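Long-range contacts in extracellular invertase (Aspergillus kawachii, PDB 5XH8), which probably hydrolyses sucrose and related beta-fructofuranosides, and has high transfructosylation activity, probably yielding fructooligosaccharides such as 1-kestose: residues 25-30 and 364-369; 207-212 and 219-224; 369-374 and 548-553. One frame throughout, in Å; residues are numbered along the deposited sequence.

Interaction 1. Residues 25-30 and 364-369; sequences TWRPRA and QNWTGT
Arg27 sends CG anti to its backbone N (chi1 -167°), and Trp366 holds CG between its own backbone N and carbonyl carbon (chi1 60°). The Arg27 chain, extended to NE, crosses the indole obliquely. NH1 of Arg27 sits over one indole face, toward the rim, 3.5 Å from Trp366 CG. This is a cation-pi contact, with Arg27 CZ 4.8 Å from the centroid of the five-membered ring of Trp366, but the guanidinium stands steeply on the ring, its plane turned 78° from it, so that an edge rather than a flat face is presented. NE of Arg27 forms a salt bridge with the C-terminal carboxylate of Tyr605, and NH2 bonds to Pro34 O. The opposite indole face carries the amide carbon CD of Gln364, completing a sandwich. In this two-domain GH32 enzyme, the contact fastens the N-terminal loop ahead of strand 37-47 to the start of strand 366-385, in the beta-propeller part of the fold. Gln364 NE2 donates to Trp366 O at 2.8 Å, bridging the turn after helix 361-364, and its OE1 meets the edge of the Trp26 ring at CE3 (3.4 Å). A water accepts from Trp26 N at 2.7 Å and lies within hydrogen-bonding distance of Gln364 OE1; its bond from Trp366 NE1 is weak, that N-H having Phe23 O as its stronger partner. Pro28 CD meets Trp366 CH2 tip to tip at 3.9 Å.

Interaction 2. Residues 207-212 and 219-224; sequences FLYRQY and WEYLGQ
Arg210 and Glu220 are joined twice, through the backbone and through their side chains. As an antiparallel hydrogen-bonded pair they exchange Arg210 N to Glu220 O (3.0 Å) and Glu220 N to Arg210 O (2.8 Å). Their side chains run side by side in the same direction, and Glu220 OE1 accepts from both NE (2.9 Å) and NH2 (3.2 Å) of Arg210 in a salt bridge. Both nitrogens approach from the same face of the carboxylate, above its plane, whereas the oxygen lies close to the guanidinium plane; the two flat groups are turned 46° apart. The remaining terminal nitrogen, NH1, is satisfied by Ser186 OG and Leu184 O. Further along, Leu222 N donates to Leu208 O at 2.8 Å and Leu208 N to Gly223 O at 3.0 Å. These bonds build the hairpin of strands 203-211 and 219-227, the last two strands, with 219-227 at the edge, of a four-stranded antiparallel sheet that forms one blade of the GH32 beta-propeller. On the face bearing Tyr209, Tyr221, Gln211 and Trp219 the contacts are largely apolar: Tyr221 CD1 lies over the Tyr209 ring, 3.7 Å from its CZ, with the two planes 49° apart, and Gln211 CB makes a CH-pi contact over the six-membered ring of Trp219. Trp219 NE1 donates a hydrogen bond to Phe216 O in the connecting turn. The Tyr212 ring meets Phe162 of the second subunit edge-to-face.

Interaction 3. Residues 369-374 and 548-553; sequences TLLLPR and NSVLEV
Glu552 OE2 is gripped by two nitrogens: Leu372 N donates to its syn lone pair at 2.9 Å, with an N-H...O angle of 160°, and His31 NE2, from the N-terminal loop, is its second partner. The carboxylate thus links strand 550-555 of the C-terminal beta-sandwich, characteristic of GH32 enzymes, to strand 366-385 of the catalytic beta-propeller. Its other oxygen, OE1, receives NH2 of Arg374 at 2.9 Å in a salt bridge. The arginine nitrogen lies above the carboxylate plane, yet OE1 is near the guanidinium plane, at its edge, and the two groups are turned 64° apart. Each nitrogen of this buried guanidinium has a further acceptor: NH1 forms a second salt bridge with Asp313, NE bonds to Tyr554 OH, and NH2 also bonds to Ser562 OG. Leucine side chains flank the acid: Leu371 CB comes within 3.4 Å of Glu552 OE2, and Leu372 CG within 3.3 Å of the same oxygen. Toward the start of both segments the contact becomes apolar. Leu371 CD2 packs on Val550 CG1 at 4.2 Å, and the methyl CG2 of Thr369 touches Val550 CG2 at 4.0 Å.

From the N terminus, residues 25-30 open interaction 1, which closes a loop of more than 330 residues when strand 366-385 begins. Within that span, on the far side of the chain's centre, interaction 2 closes a short hairpin in one propeller blade; it touches neither of the others, its centre lying about 40 Å from that of interaction 1. Interaction 3 starts at Thr369, where interaction 1 ends, and closes a second loop, of 173 residues, at strand 550-555, crossing from the propeller to the C-terminal sandwich. Interactions 1 and 3 also touch directly: Trp26 O lies 2.6 Å from Ser549 OG, a probable hydrogen bond, so the N-terminal loop, propeller and sandwich meet there.

Interaction 1. Residues 25-30 and 364-369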
loop_
_atom_site.group_PDB
_atom_site.type_symbol
_atom_site.label_atom_id
_atom_site.label_comp_id
_atom_site.label_asym_id
_atom_site.label_seq_id
_atom_site.Cartn_x
_atom_site.Cartn_y
_atom_site.Cartn_z
ATOM N N THR A 25 -25.703 -28.287 -23.312
ATOM C CA THR A 25 -26.100 -27.991 -24.684
ATOM C C THR A 25 -24.937 -27.706 -25.593
ATOM O O THR A 25 -24.804 -28.332 -26.670
ATOM C CB THR A 25 -27.072 -26.792 -24.716
ATOM O OG1 THR A 25 -28.185 -27.079 -23.870
ATOM C CG2 THR A 25 -27.581 -26.505 -26.140
ATOM N N TRP A 26 -24.094 -26.767 -25.149
ATOM C CA TRP A 26 -22.986 -26.244 -25.947
ATOM C C TRP A 26 -21.602 -26.511 -25.318
ATOM O O TRP A 26 -20.574 -26.005 -25.792
ATOM C CB TRP A 26 -23.213 -24.752 -26.147
ATOM C CG TRP A 26 -24.362 -24.431 -27.095
ATOM C CD1 TRP A 26 -24.643 -25.042 -28.301
ATOM C CD2 TRP A 26 -25.348 -23.395 -26.937
ATOM N NE1 TRP A 26 -25.742 -24.452 -28.888
ATOM C CE2 TRP A 26 -26.200 -23.448 -28.073
ATOM C CE3 TRP A 26 -25.596 -22.423 -25.947
ATOM C CZ2 TRP A 26 -27.267 -22.574 -28.244
ATOM C CZ3 TRP A 26 -26.667 -21.546 -26.120
ATOM C CH2 TRP A 26 -27.484 -21.624 -27.272
ATOM N N ARG A 27 -21.598 -27.341 -24.288
ATOM C CA ARG A 27 -20.437 -27.574 -23.446
ATOM C C ARG A 27 -19.374 -28.433 -24.137
ATOM O O ARG A 27 -19.656 -29.533 -24.608
ATOM C CB ARG A 27 -20.875 -28.233 -22.142
ATOM C CG ARG A 27 -19.818 -28.251 -21.045
ATOM C CD ARG A 27 -20.400 -28.697 -19.714
ATOM N NE ARG A 27 -19.347 -28.821 -18.713
ATOM C CZ ARG A 27 -18.796 -27.822 -18.015
ATOM N NH1 ARG A 27 -19.207 -26.563 -18.139
ATOM N NH2 ARG A 27 -17.814 -28.095 -17.164
ATOM N N PRO A 28 -18.135 -27.942 -24.164
ATOM C CA PRO A 28 -17.083 -28.762 -24.737
ATOM C C PRO A 28 -16.691 -29.925 -23.811
ATOM O O PRO A 28 -16.961 -29.884 -22.598
ATOM C CB PRO A 28 -15.950 -27.756 -24.936
ATOM C CG PRO A 28 -16.139 -26.768 -23.847
ATOM C CD PRO A 28 -17.622 -26.651 -23.673
ATOM N N ARG A 29 -16.059 -30.946 -24.383
ATOM C CA ARG A 29 -15.498 -32.069 -23.598
ATOM C C ARG A 29 -13.971 -32.143 -23.525
ATOM O O ARG A 29 -13.439 -32.828 -22.640
ATOM C CB ARG A 29 -16.055 -33.398 -24.125
ATOM C CG ARG A 29 -15.566 -33.811 -25.501
ATOM C CD ARG A 29 -15.937 -35.271 -25.794
ATOM N NE ARG A 29 -17.390 -35.484 -25.826
ATOM C CZ ARG A 29 -18.092 -36.109 -26.784
ATOM N NH1 ARG A 29 -17.528 -36.684 -27.861
ATOM N NH2 ARG A 29 -19.413 -36.192 -26.641
ATOM N N ALA A 30 -13.284 -31.492 -24.461
ATOM C CA ALA A 30 -11.822 -31.570 -24.591
ATOM C C ALA A 30 -11.097 -30.241 -24.254
ATOM O O ALA A 30 -9.933 -30.063 -24.632
ATOM C CB ALA A 30 -11.454 -31.989 -26.005
ATOM N N GLN A 364 -27.551 -21.864 -19.039
ATOM C CA GLN A 364 -26.311 -22.569 -19.324
ATOM C C GLN A 364 -25.587 -22.927 -18.022
ATOM O O GLN A 364 -25.074 -24.023 -17.885
ATOM C CB GLN A 364 -25.428 -21.742 -20.259
ATOM C CG GLN A 364 -24.216 -22.499 -20.755
ATOM C CD GLN A 364 -23.611 -21.866 -21.984
ATOM O OE1 GLN A 364 -23.766 -22.369 -23.094
ATOM N NE2 GLN A 364 -22.912 -20.740 -21.786
ATOM N N ASN A 365 -25.579 -22.013 -17.062
ATOM C CA ASN A 365 -24.886 -22.208 -15.802
ATOM C C ASN A 365 -23.363 -22.403 -15.953
ATOM O O ASN A 365 -22.727 -22.972 -15.067
ATOM C CB ASN A 365 -25.495 -23.355 -14.984
ATOM C CG ASN A 365 -25.057 -23.325 -13.519
ATOM O OD1 ASN A 365 -24.834 -22.272 -12.959
ATOM N ND2 ASN A 365 -24.899 -24.482 -12.921
ATOM N N TRP A 366 -22.801 -21.934 -17.069
ATOM C CA TRP A 366 -21.363 -21.750 -17.219
ATOM C C TRP A 366 -21.153 -20.706 -18.306
ATOM O O TRP A 366 -22.055 -20.427 -19.104
ATOM C CB TRP A 366 -20.614 -23.044 -17.574
ATOM C CG TRP A 366 -21.054 -23.694 -18.883
ATOM C CD1 TRP A 366 -22.075 -24.594 -19.045
ATOM C CD2 TRP A 366 -20.497 -23.484 -20.199
ATOM N NE1 TRP A 366 -22.187 -24.959 -20.369
ATOM C CE2 TRP A 366 -21.247 -24.287 -21.103
ATOM C CE3 TRP A 366 -19.445 -22.712 -20.697
ATOM C CZ2 TRP A 366 -20.984 -24.328 -22.470
ATOM C CZ3 TRP A 366 -19.156 -22.780 -22.063
ATOM C CH2 TRP A 366 -19.943 -23.572 -22.936
ATOM N N THR A 367 -19.960 -20.122 -18.303
ATOM C CA THR A 367 -19.618 -19.016 -19.183
ATOM C C THR A 367 -18.122 -19.044 -19.438
ATOM O O THR A 367 -17.334 -18.968 -18.494
ATOM C CB THR A 367 -19.960 -17.652 -18.548
ATOM O OG1 THR A 367 -21.325 -17.625 -18.140
ATOM C CG2 THR A 367 -19.697 -16.520 -19.527
ATOM N N GLY A 368 -17.747 -19.142 -20.717
ATOM C CA GLY A 368 -16.371 -19.132 -21.130
ATOM C C GLY A 368 -15.644 -20.475 -21.136
ATOM O O GLY A 368 -16.077 -21.473 -20.528
ATOM N N THR A 369 -14.500 -20.464 -21.807
ATOM C CA THR A 369 -13.581 -21.584 -21.794
ATOM C C THR A 369 -12.186 -21.056 -22.055
ATOM O O THR A 369 -12.040 -19.923 -22.525
ATOM C CB THR A 369 -13.959 -22.622 -22.870
ATOM O OG1 THR A 369 -13.154 -23.792 -22.729
ATOM C CG2 THR A 369 -13.780 -22.057 -24.269
HETATM O O HOH W 1 -24.163 -25.277 -22.922
#

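Interaction 2. Residues 207-212 and 219-224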
loop_
_atom_site.group_PDB
_atom_site.type_symbol
_atom_site.label_atom_id
_atom_site.label_comp_id
_atom_site.label_asym_id
_atom_site.label_seq_id
_atom_site.Cartn_x
_atom_site.Cartn_y
_atom_site.Cartn_z
ATOM N N PHE A 207 6.005 -2.454 -17.657
ATOM C CA PHE A 207 6.926 -1.997 -16.641
ATOM C C PHE A 207 7.737 -3.198 -16.187
ATOM O O PHE A 207 7.153 -4.204 -15.767
ATOM C CB PHE A 207 6.139 -1.420 -15.461
ATOM C CG PHE A 207 5.182 -0.335 -15.850
ATOM C CD1 PHE A 207 5.627 0.982 -16.011
ATOM C CD2 PHE A 207 3.857 -0.620 -16.082
ATOM C CE1 PHE A 207 4.748 1.984 -16.376
ATOM C CE2 PHE A 207 2.974 0.373 -16.441
ATOM C CZ PHE A 207 3.422 1.677 -16.594
ATOM N N LEU A 208 9.074 -3.085 -16.236
ATOM C CA LEU A 208 9.982 -4.217 -15.995
ATOM C C LEU A 208 10.636 -4.072 -14.637
ATOM O O LEU A 208 11.026 -2.959 -14.263
ATOM C CB LEU A 208 11.053 -4.299 -17.104
ATOM C CG LEU A 208 12.103 -5.424 -17.016
ATOM C CD1 LEU A 208 11.455 -6.802 -17.161
ATOM C CD2 LEU A 208 13.209 -5.236 -18.063
ATOM N N TYR A 209 10.753 -5.192 -13.917
ATOM C CA TYR A 209 11.393 -5.253 -12.611
ATOM C C TYR A 209 12.291 -6.464 -12.486
ATOM O O TYR A 209 12.085 -7.466 -13.158
ATOM C CB TYR A 209 10.331 -5.353 -11.473
ATOM C CG TYR A 209 9.410 -4.180 -11.353
ATOM C CD1 TYR A 209 8.346 -4.017 -12.233
ATOM C CD2 TYR A 209 9.586 -3.231 -10.357
ATOM C CE1 TYR A 209 7.502 -2.930 -12.134
ATOM C CE2 TYR A 209 8.739 -2.145 -10.247
ATOM C CZ TYR A 209 7.689 -2.014 -11.136
ATOM O OH TYR A 209 6.858 -0.940 -11.058
ATOM N N ARG A 210 13.252 -6.408 -11.569
ATOM C CA ARG A 210 13.992 -7.619 -11.189
ATOM C C ARG A 210 13.987 -7.764 -9.695
ATOM O O ARG A 210 13.921 -6.767 -8.985
ATOM C CB ARG A 210 15.421 -7.599 -11.732
ATOM C CG ARG A 210 16.366 -6.576 -11.131
ATOM C CD ARG A 210 17.768 -6.734 -11.725
ATOM N NE ARG A 210 18.593 -5.613 -11.327
ATOM C CZ ARG A 210 19.821 -5.337 -11.782
ATOM N NH1 ARG A 210 20.431 -6.097 -12.688
ATOM N NH2 ARG A 210 20.449 -4.272 -11.304
ATOM N N GLN A 211 14.059 -9.002 -9.215
ATOM C CA GLN A 211 14.154 -9.250 -7.787
ATOM C C GLN A 211 15.432 -8.581 -7.267
ATOM O O GLN A 211 16.458 -8.570 -7.949
ATOM C CB GLN A 211 14.137 -10.751 -7.444
ATOM C CG GLN A 211 15.383 -11.513 -7.789
ATOM C CD GLN A 211 15.361 -12.953 -7.330
ATOM O OE1 GLN A 211 15.206 -13.271 -6.147
ATOM N NE2 GLN A 211 15.562 -13.827 -8.251
ATOM N N TYR A 212 15.324 -7.973 -6.105
ATOM C CA TYR A 212 16.430 -7.270 -5.471
ATOM C C TYR A 212 17.079 -8.155 -4.399
ATOM O O TYR A 212 18.281 -8.086 -4.162
ATOM C CB TYR A 212 15.886 -5.990 -4.848
ATOM C CG TYR A 212 16.932 -5.070 -4.270
ATOM C CD1 TYR A 212 17.758 -4.317 -5.115
ATOM C CD2 TYR A 212 17.078 -4.922 -2.886
ATOM C CE1 TYR A 212 18.714 -3.459 -4.602
ATOM C CE2 TYR A 212 18.025 -4.053 -2.359
ATOM C CZ TYR A 212 18.836 -3.329 -3.228
ATOM O OH TYR A 212 19.782 -2.470 -2.744
ATOM N N TRP A 219 11.518 -5.385 -5.373
ATOM C CA TRP A 219 11.571 -5.497 -6.820
ATOM C C TRP A 219 12.093 -4.194 -7.399
ATOM O O TRP A 219 11.447 -3.139 -7.316
ATOM C CB TRP A 219 10.181 -5.879 -7.377
ATOM C CG TRP A 219 9.827 -7.254 -6.933
ATOM C CD1 TRP A 219 9.272 -7.604 -5.743
ATOM C CD2 TRP A 219 10.073 -8.475 -7.642
ATOM N NE1 TRP A 219 9.147 -8.969 -5.661
ATOM C CE2 TRP A 219 9.631 -9.525 -6.818
ATOM C CE3 TRP A 219 10.651 -8.780 -8.885
ATOM C CZ2 TRP A 219 9.733 -10.857 -7.198
ATOM C CZ3 TRP A 219 10.746 -10.106 -9.266
ATOM C CH2 TRP A 219 10.292 -11.128 -8.433
ATOM N N GLU A 220 13.288 -4.271 -7.980
ATOM C CA GLU A 220 13.969 -3.099 -8.495
ATOM C C GLU A 220 13.373 -2.734 -9.835
ATOM O O GLU A 220 13.290 -3.572 -10.727
ATOM C CB GLU A 220 15.458 -3.401 -8.623
ATOM C CG GLU A 220 16.271 -2.243 -9.166
ATOM C CD GLU A 220 17.763 -2.554 -9.241
ATOM O OE1 GLU A 220 18.178 -3.723 -9.144
ATOM O OE2 GLU A 220 18.522 -1.598 -9.383
ATOM N N TYR A 221 12.978 -1.479 -9.994
ATOM C CA TYR A 221 12.370 -1.011 -11.227
ATOM C C TYR A 221 13.436 -0.799 -12.310
ATOM O O TYR A 221 14.441 -0.136 -12.057
ATOM C CB TYR A 221 11.618 0.296 -10.983
ATOM C CG TYR A 221 10.929 0.850 -12.218
ATOM C CD1 TYR A 221 10.077 0.049 -12.992
ATOM C CD2 TYR A 221 11.121 2.174 -12.610
ATOM C CE1 TYR A 221 9.446 0.568 -14.123
ATOM C CE2 TYR A 221 10.494 2.696 -13.734
ATOM C CZ TYR A 221 9.652 1.892 -14.481
ATOM O OH TYR A 221 9.053 2.419 -15.609
ATOM N N LEU A 222 13.204 -1.350 -13.501
ATOM C CA LEU A 222 14.145 -1.262 -14.625
ATOM C C LEU A 222 13.627 -0.466 -15.807
ATOM O O LEU A 222 14.245 -0.457 -16.888
ATOM C CB LEU A 222 14.511 -2.659 -15.086
ATOM C CG LEU A 222 15.195 -3.516 -14.030
ATOM C CD1 LEU A 222 15.311 -4.930 -14.538
ATOM C CD2 LEU A 222 16.570 -2.958 -13.639
ATOM N N GLY A 223 12.504 0.212 -15.620
ATOM C CA GLY A 223 11.969 1.116 -16.638
ATOM C C GLY A 223 10.862 0.501 -17.461
ATOM O O GLY A 223 10.588 -0.709 -17.371
ATOM N N GLN A 224 10.244 1.339 -18.284
ATOM C CA GLN A 224 9.314 0.866 -19.291
ATOM C C GLN A 224 10.064 0.209 -20.440
ATOM O O GLN A 224 10.292 0.842 -21.471
ATOM C CB GLN A 224 8.488 2.017 -19.836
ATOM C CG GLN A 224 7.587 2.621 -18.783
ATOM C CD GLN A 224 7.022 3.922 -19.227
ATOM O OE1 GLN A 224 7.438 4.983 -18.741
ATOM N NE2 GLN A 224 6.064 3.871 -20.139
#

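Interaction 3. Residues 369-374 and 548-553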
loop_
_atom_site.group_PDB
_atom_site.type_symbol
_atom_site.label_atom_id
_atom_site.label_comp_id
_atom_site.label_asym_id
_atom_site.label_seq_id
_atom_site.Cartn_x
_atom_site.Cartn_y
_atom_site.Cartn_z
ATOM N N THR A 369 -14.500 -20.464 -21.807
ATOM C CA THR A 369 -13.581 -21.584 -21.794
ATOM C C THR A 369 -12.186 -21.056 -22.055
ATOM O O THR A 369 -12.040 -19.923 -22.525
ATOM C CB THR A 369 -13.959 -22.622 -22.870
ATOM O OG1 THR A 369 -13.154 -23.792 -22.729
ATOM C CG2 THR A 369 -13.780 -22.057 -24.269
ATOM N N LEU A 370 -11.172 -21.866 -21.727
ATOM C CA LEU A 370 -9.856 -21.663 -22.294
ATOM C C LEU A 370 -9.819 -22.419 -23.607
ATOM O O LEU A 370 -10.527 -23.432 -23.780
ATOM C CB LEU A 370 -8.750 -22.204 -21.376
ATOM C CG LEU A 370 -8.667 -21.635 -19.964
ATOM C CD1 LEU A 370 -7.348 -22.030 -19.298
ATOM C CD2 LEU A 370 -8.833 -20.129 -19.972
ATOM N N LEU A 371 -8.992 -21.939 -24.524
ATOM C CA LEU A 371 -8.719 -22.684 -25.756
ATOM C C LEU A 371 -7.716 -23.823 -25.501
ATOM O O LEU A 371 -7.171 -23.975 -24.388
ATOM C CB LEU A 371 -8.237 -21.726 -26.837
ATOM C CG LEU A 371 -9.232 -20.598 -27.145
ATOM C CD1 LEU A 371 -8.693 -19.737 -28.282
ATOM C CD2 LEU A 371 -10.603 -21.152 -27.501
ATOM N N LEU A 372 -7.517 -24.668 -26.511
ATOM C CA LEU A 372 -6.601 -25.787 -26.393
ATOM C C LEU A 372 -5.181 -25.255 -26.050
ATOM O O LEU A 372 -4.782 -24.203 -26.544
ATOM C CB LEU A 372 -6.507 -26.560 -27.721
ATOM C CG LEU A 372 -7.786 -27.169 -28.307
ATOM C CD1 LEU A 372 -7.500 -27.600 -29.738
ATOM C CD2 LEU A 372 -8.277 -28.302 -27.420
ATOM N N PRO A 373 -4.431 -25.979 -25.211
ATOM C CA PRO A 373 -3.063 -25.539 -24.950
ATOM C C PRO A 373 -2.299 -25.491 -26.257
ATOM O O PRO A 373 -2.445 -26.419 -27.082
ATOM C CB PRO A 373 -2.500 -26.638 -24.042
ATOM C CG PRO A 373 -3.385 -27.828 -24.257
ATOM C CD PRO A 373 -4.742 -27.253 -24.547
ATOM N N ARG A 374 -1.504 -24.440 -26.453
ATOM C CA ARG A 374 -0.741 -24.264 -27.686
ATOM C C ARG A 374 0.770 -24.212 -27.389
ATOM O O ARG A 374 1.212 -23.529 -26.450
ATOM C CB ARG A 374 -1.166 -23.002 -28.407
ATOM C CG ARG A 374 -2.577 -23.075 -28.943
ATOM C CD ARG A 374 -3.126 -21.777 -29.477
ATOM N NE ARG A 374 -4.523 -22.000 -29.874
ATOM C CZ ARG A 374 -5.370 -21.069 -30.300
ATOM N NH1 ARG A 374 -5.016 -19.799 -30.399
ATOM N NH2 ARG A 374 -6.599 -21.430 -30.628
ATOM N N ASN A 548 -18.168 -29.205 -29.602
ATOM C CA ASN A 548 -19.546 -28.779 -29.380
ATOM C C ASN A 548 -19.798 -27.365 -29.920
ATOM O O ASN A 548 -20.161 -27.234 -31.090
ATOM C CB ASN A 548 -19.979 -28.997 -27.922
ATOM C CG ASN A 548 -21.457 -29.363 -27.798
ATOM O OD1 ASN A 548 -22.191 -29.359 -28.783
ATOM N ND2 ASN A 548 -21.888 -29.676 -26.595
ATOM N N SER A 549 -19.635 -26.320 -29.107
ATOM C CA SER A 549 -19.749 -24.936 -29.569
ATOM C C SER A 549 -18.411 -24.219 -29.713
ATOM O O SER A 549 -18.383 -23.086 -30.173
ATOM C CB SER A 549 -20.630 -24.116 -28.619
ATOM O OG SER A 549 -20.055 -23.981 -27.329
ATOM N N VAL A 550 -17.305 -24.841 -29.316
ATOM C CA VAL A 550 -16.010 -24.192 -29.437
ATOM C C VAL A 550 -15.386 -24.559 -30.772
ATOM O O VAL A 550 -15.078 -25.709 -30.992
ATOM C CB VAL A 550 -15.057 -24.611 -28.294
ATOM C CG1 VAL A 550 -13.734 -23.872 -28.426
ATOM C CG2 VAL A 550 -15.698 -24.339 -26.955
ATOM N N LEU A 551 -15.188 -23.572 -31.647
ATOM C CA LEU A 551 -14.483 -23.759 -32.901
ATOM C C LEU A 551 -13.092 -23.132 -32.824
ATOM O O LEU A 551 -12.961 -21.947 -32.536
ATOM C CB LEU A 551 -15.259 -23.119 -34.080
ATOM C CG LEU A 551 -14.514 -23.071 -35.435
ATOM C CD1 LEU A 551 -14.144 -24.451 -35.971
ATOM C CD2 LEU A 551 -15.355 -22.313 -36.445
ATOM N N GLU A 552 -12.075 -23.926 -33.122
ATOM C CA GLU A 552 -10.722 -23.435 -33.315
ATOM C C GLU A 552 -10.257 -23.777 -34.736
ATOM O O GLU A 552 -10.281 -24.939 -35.156
ATOM C CB GLU A 552 -9.777 -24.021 -32.268
ATOM C CG GLU A 552 -10.165 -23.621 -30.836
ATOM C CD GLU A 552 -9.136 -24.003 -29.777
ATOM O OE1 GLU A 552 -7.922 -23.921 -30.055
ATOM O OE2 GLU A 552 -9.532 -24.347 -28.639
ATOM N N VAL A 553 -9.838 -22.744 -35.456
ATOM C CA VAL A 553 -9.336 -22.858 -36.811
ATOM C C VAL A 553 -7.830 -22.580 -36.803
ATOM O O VAL A 553 -7.411 -21.479 -36.459
ATOM C CB VAL A 553 -10.041 -21.836 -37.723
ATOM C CG1 VAL A 553 -9.534 -21.970 -39.165
ATOM C CG2 VAL A 553 -11.555 -22.020 -37.646
#